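Local coordinates for sensor protein (Geobacter sulfurreducens, PDB 3H7M) that probably serves as a phosphorelay histidine kinase, this chain being its sensor domain, which is built like a periplasmic solute-binding protein, at residues 38-43 against 193-198; 65-70 against 84-89; 119-124 against 148-153; 153-158 against 179-184. One frame throughout, in Å; residues are numbered along the deposited sequence.

Contact 1: residues 38-43 against 193-198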
loop_
_atom_site.group_PDB
_atom_site.type_symbol
_atom_site.label_atom_id
_atom_site.label_comp_id
_atom_site.label_asym_id
_atom_site.label_seq_id
_atom_site.Cartn_x
_atom_site.Cartn_y
_atom_site.Cartn_z
ATOM N N VAL A 38 -6.879 1.752 8.390
ATOM C CA VAL A 38 -7.872 1.262 9.346
ATOM C C VAL A 38 -8.527 2.403 10.118
ATOM O O VAL A 38 -9.745 2.511 10.216
ATOM C CB VAL A 38 -7.178 0.251 10.303
ATOM C CG1 VAL A 38 -8.074 -0.138 11.467
ATOM C CG2 VAL A 38 -6.825 -1.001 9.506
ATOM N N GLU A 39 -7.706 3.271 10.650
ATOM C CA GLU A 39 -8.192 4.400 11.394
ATOM C C GLU A 39 -9.047 5.289 10.471
ATOM O O GLU A 39 -10.098 5.812 10.860
ATOM C CB GLU A 39 -6.991 5.166 11.909
ATOM C CG GLU A 39 -7.204 5.809 13.238
ATOM C CD GLU A 39 -5.905 6.017 13.978
ATOM O OE1 GLU A 39 -5.127 5.032 14.052
ATOM O OE2 GLU A 39 -5.687 7.150 14.484
ATOM N N LEU A 40 -8.575 5.459 9.241
ATOM C CA LEU A 40 -9.280 6.268 8.258
ATOM C C LEU A 40 -10.649 5.635 7.961
ATOM O O LEU A 40 -11.688 6.290 8.000
ATOM C CB LEU A 40 -8.438 6.343 6.991
ATOM C CG LEU A 40 -8.298 7.727 6.363
ATOM C CD1 LEU A 40 -7.991 8.766 7.439
ATOM C CD2 LEU A 40 -7.188 7.690 5.323
ATOM N N THR A 41 -10.634 4.350 7.662
ATOM C CA THR A 41 -11.852 3.631 7.391
ATOM C C THR A 41 -12.808 3.664 8.580
ATOM O O THR A 41 -13.995 3.870 8.402
ATOM C CB THR A 41 -11.555 2.196 7.056
ATOM O OG1 THR A 41 -10.870 2.155 5.809
ATOM C CG2 THR A 41 -12.865 1.380 6.971
ATOM N N ARG A 42 -12.300 3.466 9.792
ATOM C CA ARG A 42 -13.192 3.502 10.934
ATOM C C ARG A 42 -13.778 4.880 11.072
ATOM O O ARG A 42 -14.966 5.026 11.392
ATOM C CB ARG A 42 -12.482 3.136 12.240
ATOM C CG ARG A 42 -12.138 1.658 12.374
ATOM C CD ARG A 42 -11.893 1.268 13.831
ATOM N NE ARG A 42 -11.574 -0.154 13.976
ATOM C CZ ARG A 42 -10.368 -0.621 14.293
ATOM N NH1 ARG A 42 -9.362 0.221 14.507
ATOM N NH2 ARG A 42 -10.159 -1.927 14.387
ATOM N N ALA A 43 -12.964 5.900 10.825
ATOM C CA ALA A 43 -13.476 7.250 10.976
ATOM C C ALA A 43 -14.561 7.513 9.938
ATOM O O ALA A 43 -15.572 8.127 10.246
ATOM C CB ALA A 43 -12.361 8.285 10.857
ATOM N N TYR A 193 -2.813 6.706 -3.692
ATOM C CA TYR A 193 -3.304 5.555 -2.908
ATOM C C TYR A 193 -4.628 5.843 -2.169
ATOM O O TYR A 193 -4.758 6.854 -1.458
ATOM C CB TYR A 193 -2.175 5.203 -1.916
ATOM C CG TYR A 193 -2.302 3.951 -1.101
ATOM C CD1 TYR A 193 -1.854 2.719 -1.596
ATOM C CD2 TYR A 193 -2.756 4.014 0.222
ATOM C CE1 TYR A 193 -1.848 1.578 -0.779
ATOM C CE2 TYR A 193 -2.743 2.879 1.060
ATOM C CZ TYR A 193 -2.296 1.674 0.553
ATOM O OH TYR A 193 -2.339 0.567 1.375
ATOM N N GLY A 194 -5.608 4.955 -2.316
ATOM C CA GLY A 194 -6.879 5.219 -1.653
ATOM C C GLY A 194 -7.863 4.086 -1.711
ATOM O O GLY A 194 -7.484 2.939 -1.949
ATOM N N TYR A 195 -9.140 4.374 -1.476
ATOM C CA TYR A 195 -10.109 3.286 -1.532
ATOM C C TYR A 195 -10.444 2.937 -2.968
ATOM O O TYR A 195 -10.183 3.715 -3.893
ATOM C CB TYR A 195 -11.402 3.647 -0.803
ATOM C CG TYR A 195 -11.226 3.943 0.662
ATOM C CD1 TYR A 195 -10.805 5.200 1.091
ATOM C CD2 TYR A 195 -11.459 2.958 1.621
ATOM C CE1 TYR A 195 -10.616 5.470 2.428
ATOM C CE2 TYR A 195 -11.277 3.221 2.962
ATOM C CZ TYR A 195 -10.851 4.478 3.363
ATOM O OH TYR A 195 -10.634 4.730 4.699
ATOM N N ALA A 196 -11.023 1.753 -3.132
ATOM C CA ALA A 196 -11.446 1.250 -4.419
ATOM C C ALA A 196 -12.542 0.197 -4.195
ATOM O O ALA A 196 -12.511 -0.548 -3.207
ATOM C CB ALA A 196 -10.276 0.654 -5.143
ATOM N N VAL A 197 -13.515 0.170 -5.106
ATOM C CA VAL A 197 -14.646 -0.765 -5.066
ATOM C C VAL A 197 -14.872 -1.352 -6.455
ATOM O O VAL A 197 -14.319 -0.847 -7.432
ATOM C CB VAL A 197 -15.944 -0.057 -4.639
ATOM C CG1 VAL A 197 -15.976 0.111 -3.133
ATOM C CG2 VAL A 197 -16.036 1.306 -5.319
ATOM N N ARG A 198 -15.683 -2.407 -6.541
ATOM C CA ARG A 198 -15.981 -3.063 -7.824
ATOM C C ARG A 198 -16.461 -2.091 -8.891
ATOM O O ARG A 198 -17.238 -1.185 -8.606
ATOM C CB ARG A 198 -17.048 -4.150 -7.646
ATOM C CG ARG A 198 -16.538 -5.455 -7.055
ATOM C CD ARG A 198 -17.633 -6.513 -6.983
ATOM N NE ARG A 198 -18.688 -6.154 -6.042
ATOM C CZ ARG A 198 -18.523 -6.073 -4.726
ATOM N NH1 ARG A 198 -17.340 -6.331 -4.186
ATOM N NH2 ARG A 198 -19.540 -5.727 -3.945
#

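Contact 2: residues 65-70 against 84-89. With NA (sodium ion), chain B.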
loop_
_atom_site.group_PDB
_atom_site.type_symbol
_atom_site.label_atom_id
_atom_site.label_comp_id
_atom_site.label_asym_id
_atom_site.label_seq_id
_atom_site.Cartn_x
_atom_site.Cartn_y
_atom_site.Cartn_z
ATOM N N ALA A 65 -10.504 -10.849 -4.706
ATOM C CA ALA A 65 -11.605 -10.798 -3.746
ATOM C C ALA A 65 -12.513 -9.569 -3.874
ATOM O O ALA A 65 -13.668 -9.610 -3.459
ATOM C CB ALA A 65 -11.061 -10.904 -2.332
ATOM N N LEU A 66 -11.998 -8.473 -4.425
ATOM C CA LEU A 66 -12.834 -7.291 -4.609
ATOM C C LEU A 66 -13.811 -7.662 -5.732
ATOM O O LEU A 66 -15.022 -7.651 -5.540
ATOM C CB LEU A 66 -12.003 -6.075 -5.037
ATOM C CG LEU A 66 -12.480 -4.676 -4.594
ATOM C CD1 LEU A 66 -12.018 -3.656 -5.616
ATOM C CD2 LEU A 66 -13.984 -4.591 -4.457
ATOM N N LYS A 67 -13.277 -7.997 -6.904
ATOM C CA LYS A 67 -14.113 -8.388 -8.036
ATOM C C LYS A 67 -14.962 -9.606 -7.658
ATOM O O LYS A 67 -16.149 -9.688 -7.984
ATOM C CB LYS A 67 -13.233 -8.707 -9.248
ATOM C CG LYS A 67 -12.625 -7.469 -9.909
ATOM C CD LYS A 67 -11.287 -7.764 -10.597
ATOM C CE LYS A 67 -11.431 -8.652 -11.828
ATOM N NZ LYS A 67 -10.097 -8.997 -12.410
ATOM N N SER A 68 -14.342 -10.539 -6.947
ATOM C CA SER A 68 -15.008 -11.755 -6.511
ATOM C C SER A 68 -16.151 -11.424 -5.567
ATOM O O SER A 68 -17.029 -12.254 -5.335
ATOM C CB SER A 68 -14.008 -12.674 -5.806
ATOM O OG SER A 68 -14.648 -13.812 -5.257
ATOM N N GLY A 69 -16.136 -10.209 -5.022
ATOM C CA GLY A 69 -17.180 -9.793 -4.099
ATOM C C GLY A 69 -17.007 -10.318 -2.677
ATOM O O GLY A 69 -17.865 -10.091 -1.822
ATOM N N ARG A 70 -15.906 -11.021 -2.417
ATOM C CA ARG A 70 -15.631 -11.569 -1.086
ATOM C C ARG A 70 -15.501 -10.423 -0.094
ATOM O O ARG A 70 -15.710 -10.597 1.108
ATOM C CB ARG A 70 -14.339 -12.385 -1.105
ATOM C CG ARG A 70 -14.332 -13.493 -2.133
ATOM C CD ARG A 70 -13.030 -14.251 -2.109
ATOM N NE ARG A 70 -13.079 -15.403 -2.999
ATOM C CZ ARG A 70 -12.271 -16.453 -2.899
ATOM N NH1 ARG A 70 -11.350 -16.494 -1.942
ATOM N NH2 ARG A 70 -12.390 -17.468 -3.744
ATOM N N ALA A 84 -7.615 0.908 -13.134
ATOM C CA ALA A 84 -8.882 1.620 -13.251
ATOM C C ALA A 84 -9.854 0.867 -14.180
ATOM O O ALA A 84 -11.073 0.932 -14.008
ATOM C CB ALA A 84 -8.636 3.037 -13.771
ATOM N N ARG A 85 -9.301 0.142 -15.151
ATOM C CA ARG A 85 -10.102 -0.616 -16.106
ATOM C C ARG A 85 -10.922 -1.757 -15.508
ATOM O O ARG A 85 -11.651 -2.438 -16.233
ATOM C CB ARG A 85 -9.207 -1.196 -17.208
ATOM C CG ARG A 85 -9.027 -0.292 -18.413
ATOM C CD ARG A 85 -8.504 -1.073 -19.616
ATOM N NE ARG A 85 -7.047 -1.152 -19.653
ATOM C CZ ARG A 85 -6.254 -0.102 -19.842
ATOM N NH1 ARG A 85 -6.776 1.108 -20.006
ATOM N NH2 ARG A 85 -4.937 -0.264 -19.879
ATOM N N GLN A 86 -10.815 -1.977 -14.200
ATOM C CA GLN A 86 -11.557 -3.073 -13.587
ATOM C C GLN A 86 -12.183 -2.761 -12.240
ATOM O O GLN A 86 -12.981 -3.548 -11.726
ATOM C CB GLN A 86 -10.655 -4.286 -13.432
ATOM C CG GLN A 86 -9.916 -4.666 -14.687
ATOM C CD GLN A 86 -9.396 -6.073 -14.607
ATOM O OE1 GLN A 86 -8.658 -6.417 -13.684
ATOM N NE2 GLN A 86 -9.785 -6.908 -15.570
ATOM N N ILE A 87 -11.803 -1.629 -11.657
ATOM C CA ILE A 87 -12.346 -1.216 -10.368
ATOM C C ILE A 87 -12.392 0.296 -10.357
ATOM O O ILE A 87 -11.703 0.953 -11.141
ATOM C CB ILE A 87 -11.470 -1.702 -9.195
ATOM C CG1 ILE A 87 -10.094 -1.036 -9.254
ATOM C CG2 ILE A 87 -11.327 -3.221 -9.244
ATOM C CD1 ILE A 87 -9.163 -1.429 -8.105
ATOM N N ASP A 88 -13.204 0.863 -9.482
ATOM C CA ASP A 88 -13.289 2.306 -9.445
ATOM C C ASP A 88 -12.591 2.812 -8.203
ATOM O O ASP A 88 -12.750 2.256 -7.122
ATOM C CB ASP A 88 -14.756 2.750 -9.480
ATOM C CG ASP A 88 -15.526 2.135 -10.652
ATOM O OD1 ASP A 88 -14.896 1.829 -11.685
ATOM O OD2 ASP A 88 -16.759 1.964 -10.546
ATOM N N PHE A 89 -11.793 3.855 -8.382
ATOM C CA PHE A 89 -11.047 4.449 -7.291
ATOM C C PHE A 89 -11.691 5.726 -6.846
ATOM O O PHE A 89 -12.235 6.476 -7.665
ATOM C CB PHE A 89 -9.625 4.797 -7.719
ATOM C CG PHE A 89 -8.782 3.607 -8.051
ATOM C CD1 PHE A 89 -9.097 2.800 -9.138
ATOM C CD2 PHE A 89 -7.659 3.294 -7.278
ATOM C CE1 PHE A 89 -8.307 1.694 -9.462
ATOM C CE2 PHE A 89 -6.863 2.186 -7.594
ATOM C CZ PHE A 89 -7.189 1.384 -8.690
HETATM NA NA NA B . -12.955 2.789 -13.223
HETATM O O HOH W 1 -13.796 2.461 -16.069
#

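Contact 3: residues 119-124 against 148-153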
loop_
_atom_site.group_PDB
_atom_site.type_symbol
_atom_site.label_atom_id
_atom_site.label_comp_id
_atom_site.label_asym_id
_atom_site.label_seq_id
_atom_site.Cartn_x
_atom_site.Cartn_y
_atom_site.Cartn_z
ATOM N N LYS A 119 20.405 -7.801 -9.333
ATOM C CA LYS A 119 19.338 -8.602 -8.754
ATOM C C LYS A 119 18.501 -7.674 -7.868
ATOM O O LYS A 119 19.041 -6.955 -7.026
ATOM C CB LYS A 119 19.948 -9.756 -7.961
ATOM C CG LYS A 119 18.981 -10.876 -7.671
ATOM C CD LYS A 119 19.605 -11.939 -6.773
ATOM C CE LYS A 119 18.666 -13.134 -6.622
ATOM N NZ LYS A 119 19.260 -14.236 -5.818
ATOM N N VAL A 120 17.186 -7.690 -8.070
ATOM C CA VAL A 120 16.287 -6.797 -7.350
ATOM C C VAL A 120 15.032 -7.426 -6.778
ATOM O O VAL A 120 14.284 -8.098 -7.496
ATOM C CB VAL A 120 15.834 -5.683 -8.260
ATOM C CG1 VAL A 120 14.841 -4.802 -7.539
ATOM C CG2 VAL A 120 17.045 -4.897 -8.744
ATOM N N ALA A 121 14.785 -7.199 -5.486
ATOM C CA ALA A 121 13.586 -7.752 -4.881
ATOM C C ALA A 121 12.486 -6.696 -4.829
ATOM O O ALA A 121 12.757 -5.482 -4.746
ATOM C CB ALA A 121 13.890 -8.257 -3.471
ATOM N N LEU A 122 11.239 -7.148 -4.885
ATOM C CA LEU A 122 10.125 -6.215 -4.801
ATOM C C LEU A 122 8.805 -6.912 -4.657
ATOM O O LEU A 122 8.677 -8.108 -4.923
ATOM C CB LEU A 122 10.102 -5.248 -5.985
ATOM C CG LEU A 122 10.073 -5.784 -7.408
ATOM C CD1 LEU A 122 8.787 -6.576 -7.660
ATOM C CD2 LEU A 122 10.164 -4.587 -8.347
ATOM N N HIS A 123 7.820 -6.144 -4.227
ATOM C CA HIS A 123 6.510 -6.681 -3.950
ATOM C C HIS A 123 5.821 -7.333 -5.125
ATOM O O HIS A 123 5.691 -6.740 -6.192
ATOM C CB HIS A 123 5.621 -5.590 -3.362
ATOM C CG HIS A 123 4.494 -6.132 -2.551
ATOM N ND1 HIS A 123 3.516 -5.331 -2.006
ATOM C CD2 HIS A 123 4.178 -7.405 -2.209
ATOM C CE1 HIS A 123 2.643 -6.090 -1.366
ATOM N NE2 HIS A 123 3.022 -7.352 -1.474
ATOM N N ARG A 124 5.372 -8.562 -4.895
ATOM C CA ARG A 124 4.686 -9.377 -5.895
ATOM C C ARG A 124 3.460 -8.734 -6.550
ATOM O O ARG A 124 2.355 -8.791 -6.008
ATOM C CB ARG A 124 4.265 -10.699 -5.260
ATOM C CG ARG A 124 3.675 -11.688 -6.234
ATOM C CD ARG A 124 4.608 -11.856 -7.402
ATOM N NE ARG A 124 4.324 -13.073 -8.149
ATOM C CZ ARG A 124 5.026 -14.194 -8.042
ATOM N NH1 ARG A 124 6.064 -14.258 -7.216
ATOM N NH2 ARG A 124 4.684 -15.253 -8.764
ATOM N N ALA A 148 8.352 -6.393 3.092
ATOM C CA ALA A 148 9.291 -6.714 4.160
ATOM C C ALA A 148 10.126 -7.927 3.742
ATOM O O ALA A 148 11.332 -7.973 4.001
ATOM C CB ALA A 148 8.542 -6.989 5.469
ATOM N N ASP A 149 9.499 -8.902 3.085
ATOM C CA ASP A 149 10.254 -10.064 2.627
ATOM C C ASP A 149 11.291 -9.608 1.622
ATOM O O ASP A 149 12.387 -10.156 1.546
ATOM C CB ASP A 149 9.351 -11.110 2.001
ATOM C CG ASP A 149 8.753 -12.016 3.031
ATOM O OD1 ASP A 149 9.487 -12.342 3.990
ATOM O OD2 ASP A 149 7.577 -12.410 2.890
ATOM N N ALA A 150 10.956 -8.583 0.859
ATOM C CA ALA A 150 11.926 -8.077 -0.087
ATOM C C ALA A 150 13.116 -7.516 0.696
ATOM O O ALA A 150 14.265 -7.798 0.381
ATOM C CB ALA A 150 11.316 -6.979 -0.940
ATOM N N LEU A 151 12.826 -6.705 1.710
ATOM C CA LEU A 151 13.868 -6.079 2.504
ATOM C C LEU A 151 14.699 -7.084 3.324
ATOM O O LEU A 151 15.874 -6.867 3.575
ATOM C CB LEU A 151 13.242 -4.998 3.388
ATOM C CG LEU A 151 12.639 -3.850 2.552
ATOM C CD1 LEU A 151 11.916 -2.857 3.441
ATOM C CD2 LEU A 151 13.741 -3.123 1.776
ATOM N N ARG A 152 14.096 -8.195 3.714
ATOM C CA ARG A 152 14.826 -9.193 4.463
ATOM C C ARG A 152 15.874 -9.828 3.575
ATOM O O ARG A 152 16.996 -10.050 4.003
ATOM C CB ARG A 152 13.875 -10.265 4.984
ATOM C CG ARG A 152 13.049 -9.781 6.140
ATOM C CD ARG A 152 11.863 -10.659 6.437
ATOM N NE ARG A 152 11.004 -10.014 7.432
ATOM C CZ ARG A 152 9.677 -10.114 7.469
ATOM N NH1 ARG A 152 9.043 -10.828 6.560
ATOM N NH2 ARG A 152 8.983 -9.511 8.426
ATOM N N LEU A 153 15.501 -10.123 2.332
ATOM C CA LEU A 153 16.419 -10.755 1.389
ATOM C C LEU A 153 17.576 -9.818 1.134
ATOM O O LEU A 153 18.729 -10.226 1.095
ATOM C CB LEU A 153 15.720 -11.061 0.073
ATOM C CG LEU A 153 16.629 -11.774 -0.934
ATOM C CD1 LEU A 153 16.854 -13.197 -0.481
ATOM C CD2 LEU A 153 15.990 -11.770 -2.316
#

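Contact 4: residues 153-158 against 179-184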
loop_
_atom_site.group_PDB
_atom_site.type_symbol
_atom_site.label_atom_id
_atom_site.label_comp_id
_atom_site.label_asym_id
_atom_site.label_seq_id
_atom_site.Cartn_x
_atom_site.Cartn_y
_atom_site.Cartn_z
ATOM N N LEU A 153 15.501 -10.123 2.332
ATOM C CA LEU A 153 16.419 -10.755 1.389
ATOM C C LEU A 153 17.576 -9.818 1.134
ATOM O O LEU A 153 18.729 -10.226 1.095
ATOM C CB LEU A 153 15.720 -11.061 0.073
ATOM C CG LEU A 153 16.629 -11.774 -0.934
ATOM C CD1 LEU A 153 16.854 -13.197 -0.481
ATOM C CD2 LEU A 153 15.990 -11.770 -2.316
ATOM N N LEU A 154 17.274 -8.548 0.956
ATOM C CA LEU A 154 18.341 -7.601 0.744
ATOM C C LEU A 154 19.273 -7.595 1.966
ATOM O O LEU A 154 20.499 -7.622 1.843
ATOM C CB LEU A 154 17.749 -6.224 0.578
ATOM C CG LEU A 154 18.732 -5.090 0.353
ATOM C CD1 LEU A 154 19.410 -5.250 -1.032
ATOM C CD2 LEU A 154 17.961 -3.769 0.435
ATOM N N ALA A 155 18.662 -7.544 3.147
ATOM C CA ALA A 155 19.385 -7.487 4.399
ATOM C C ALA A 155 20.269 -8.712 4.549
ATOM O O ALA A 155 21.398 -8.625 5.049
ATOM C CB ALA A 155 18.414 -7.401 5.546
ATOM N N ALA A 156 19.741 -9.839 4.088
ATOM C CA ALA A 156 20.419 -11.118 4.144
ATOM C C ALA A 156 21.435 -11.343 3.032
ATOM O O ALA A 156 21.925 -12.462 2.863
ATOM C CB ALA A 156 19.388 -12.236 4.110
ATOM N N GLY A 157 21.745 -10.298 2.272
ATOM C CA GLY A 157 22.684 -10.438 1.168
ATOM C C GLY A 157 22.173 -11.413 0.115
ATOM O O GLY A 157 22.957 -11.987 -0.629
ATOM N N GLY A 158 20.853 -11.593 0.067
ATOM C CA GLY A 158 20.209 -12.492 -0.879
ATOM C C GLY A 158 19.825 -11.892 -2.234
ATOM O O GLY A 158 19.276 -12.599 -3.077
ATOM N N THR A 179 18.968 -3.203 10.233
ATOM C CA THR A 179 19.796 -2.015 10.359
ATOM C C THR A 179 20.979 -1.840 9.430
ATOM O O THR A 179 21.728 -0.875 9.575
ATOM C CB THR A 179 20.240 -1.819 11.824
ATOM O OG1 THR A 179 21.093 -2.903 12.233
ATOM C CG2 THR A 179 19.014 -1.774 12.728
ATOM N N ASN A 180 21.152 -2.750 8.476
ATOM C CA ASN A 180 22.219 -2.590 7.498
ATOM C C ASN A 180 21.598 -1.989 6.219
ATOM O O ASN A 180 22.309 -1.731 5.249
ATOM C CB ASN A 180 22.900 -3.946 7.187
ATOM C CG ASN A 180 21.913 -5.017 6.800
ATOM O OD1 ASN A 180 20.786 -5.017 7.285
ATOM N ND2 ASN A 180 22.325 -5.949 5.931
ATOM N N LEU A 181 20.279 -1.756 6.218
ATOM C CA LEU A 181 19.610 -1.186 5.027
ATOM C C LEU A 181 19.458 0.323 5.074
ATOM O O LEU A 181 19.189 0.895 6.122
ATOM C CB LEU A 181 18.205 -1.789 4.817
ATOM C CG LEU A 181 18.110 -3.316 4.740
ATOM C CD1 LEU A 181 16.712 -3.771 4.476
ATOM C CD2 LEU A 181 19.046 -3.809 3.649
ATOM N N VAL A 182 19.645 0.966 3.928
ATOM C CA VAL A 182 19.476 2.417 3.808
ATOM C C VAL A 182 18.748 2.648 2.507
ATOM O O VAL A 182 18.854 1.857 1.563
ATOM C CB VAL A 182 20.809 3.202 3.685
ATOM C CG1 VAL A 182 21.553 3.186 4.989
ATOM C CG2 VAL A 182 21.662 2.605 2.565
ATOM N N PRO A 183 17.960 3.712 2.451
ATOM C CA PRO A 183 17.229 4.020 1.219
ATOM C C PRO A 183 18.183 4.885 0.427
ATOM O O PRO A 183 18.538 5.965 0.894
ATOM C CB PRO A 183 16.035 4.824 1.719
ATOM C CG PRO A 183 16.593 5.551 2.938
ATOM C CD PRO A 183 17.457 4.489 3.600
ATOM N N VAL A 184 18.628 4.423 -0.739
ATOM C CA VAL A 184 19.564 5.230 -1.535
ATOM C C VAL A 184 18.870 6.118 -2.563
ATOM O O VAL A 184 19.135 7.320 -2.637
ATOM C CB VAL A 184 20.610 4.357 -2.264
ATOM C CG1 VAL A 184 19.937 3.362 -3.171
ATOM C CG2 VAL A 184 21.535 5.253 -3.077
#

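Contact 1: residues 38-43 against 193-198
Tyr-195 reaches from strand 181-198 to helix 36-48 and gives its phenolic proton to Thr-41, joining a helix to the central sheet in one lobe of a fold like that of the periplasmic solute-binding proteins. The bond from Tyr-195 OH to Thr-41 OG1 is 2.8 Å long. The threonine oxygen lies at the edge of the ring, in its plane, and is also 3.1 Å from Tyr-195 CE2, so it sits beside the CE2 flank of the hydroxyl. Leu-40 packs its CB against the hydroxyl oxygen, 3.6 Å from Tyr-195 OH, a van der Waals touch on a polar atom. With CG anti to the carbonyl carbon (chi1 -61°), the tyrosine ring leaves the strand and points its hydroxyl at the turn formed by Leu-40 and Thr-41.

The next shell fixes both partners. Thr-41 OG1 lies beside its own backbone N (chi1 -68°); it accepts from Tyr-195 and has Asn-37 O and Gln-75 OE1 within bonding distance, two acceptors for its single hydrogen. The tyrosine ring stacks with Phe-208 and meets the ring of His-93 at a steep angle, while backbone bonds hold its strand between strands 73-78 and 87-103. A phenylalanine here would probably keep much of the ring packing but leave Thr-41 OG1 without the donor that strand 181-198 supplies, in a place shielded from solvent. The backbone N of Thr-41 is also near, 3.0 Å from Tyr-195 OH, but the angle is too poor for a hydrogen bond.

Contact 2: residues 65-70 against 84-89
Ile-87 places CG2 beside its backbone N, with CG1 between the N and the carbonyl carbon (chi1 65°), and this turns the CG2 methyl toward Leu-66. The CD1 methyl of Leu-66 meets Ile-87 CG2 at 3.7 Å, the two side chains crossing at about a right angle. Next to this apolar touch the aliphatic chain of Lys-67 is bent at chi3 (69°), which carries its ammonium over to Gln-86. Lys-67 NZ donates to Gln-86 OE1 at 3.2 Å, coming in from above the carbonyl plane and not along a lone pair. That long, off-plane bond lies at the solvent-facing margin and is probably modest in strength.

Segment 84-89 also holds a sodium ion: Ala-84 O binds it at 2.8 Å and Asp-88 OD1 at 2.7 Å, with a water and Gln-199 OE1 as further ligands. Gly-69, with positive phi, closes helix 62-67 in a Schellman motif; Gly-69 N bonds to Leu-66 O, and a weak bond links Arg-70 N to Ala-65 O. The helix end packs against the start of strand 87-103, with Leu-74 and Ile-77 of strand 73-78 and Phe-63 of the helix itself extending the apolar layer.

Contact 3: residues 119-124 against 148-153
Ala-121 and Ala-150 bring strand 120-123 and helix 148-153 together at 5.1 Å between their CA atoms, the two short axes running nearly antiparallel (163°) and approaching to 7.0 Å. At this spacing the side chains are mostly single methyl groups. The methyls lie side by side, Ala-121 CB 3.8 Å from Ala-150 CB, and the latter also lies 3.9 Å from Leu-122 N, resting against the strand backbone. One turn on, Leu-153 extends with CG anti to its backbone N (chi1 -178°), and its CD2 comes to 4.3 Å from Ala-121 CB.

The helix forms the crossover of a beta-alpha-beta unit: it connects strand 141-144 to strand 161-165 and passes over strand 120-123, which lies between them in the sheet. Beside the patch, the helix carries a salt bridge of its own, Arg-152 NH1 to Asp-149 OD1 at 3.0 Å; OD1 lies in the guanidinium plane, while NH1 approaches from well above the carboxylate plane. Ala-148 CB rests over the centre of the same guanidinium.

No hydrogen bond or charge pair spans the segments, so their approach rests on van der Waals contact, chiefly between two alanine methyls, with one leucine branch at the margin.

Contact 4: residues 153-158 against 179-184
Leu-181 points its CB from the start of strand 181-198 toward Ala-155 and Leu-154 in the last turn of helix 147-155. Its CG follows anti to the carbonyl carbon and comes within 4.2 Å of Ala-155 CB. There the chain forks. CD1 stays with the alanine, 4.1 Å from Ala-155 CB, and packs against Leu-151 O. CD2 goes to the leucine, touching Leu-154 CD2 at 3.4 Å and Leu-154 CG at 3.6 Å, so that this branch is wedged between Leu-154 and Ala-155.

The helix ends here in a Schellman motif: Gly-157 has positive phi as the C-prime residue, Gly-158 N bonds back to Leu-153 O and Gly-157 N to Leu-154 O. Asn-180 binds the same helix end through its side chain. With its CG set between the backbone N and the carbonyl carbon (chi1 52°), its amide swings over to the helix, and ND2 donates to Ala-155 O at 3.0 Å. The bond is fairly straight (150° at the hydrogen), nearly in the amide plane, and lands on a lone pair in the carbonyl plane. Without the amide, as with an alanine here, Ala-155 O is likely to lose this donor, leaving the apolar packing of Leu-181 to join helix end and strand. The amide oxygen faces the alanine methyl, Asn-180 OD1 lying 3.8 Å from Ala-155 CB.

In the fold
Contacts 1 and 2 lie in one lobe and contacts 3 and 4 in the other, and all four reach the same mixed sheet. Strand 181-198 spans the two: contact 4 uses its start and contact 1 its end, with centres about 31 Å apart. Contacts 1 and 2, centres about 14 Å apart, meet through probable hydrogen bonds from Asp-88 N to Val-197 O (2.9 Å) and from Arg-198 NH1 to Leu-66 O (3.0 Å). The sodium ion belongs to contact 2 and lies about 13 Å from the Tyr-195 side chain. Contacts 3 and 4, about 9 Å apart between centres, share Leu-153 on helix 147-155, and Lys-119 NZ reaches Gly-158 O.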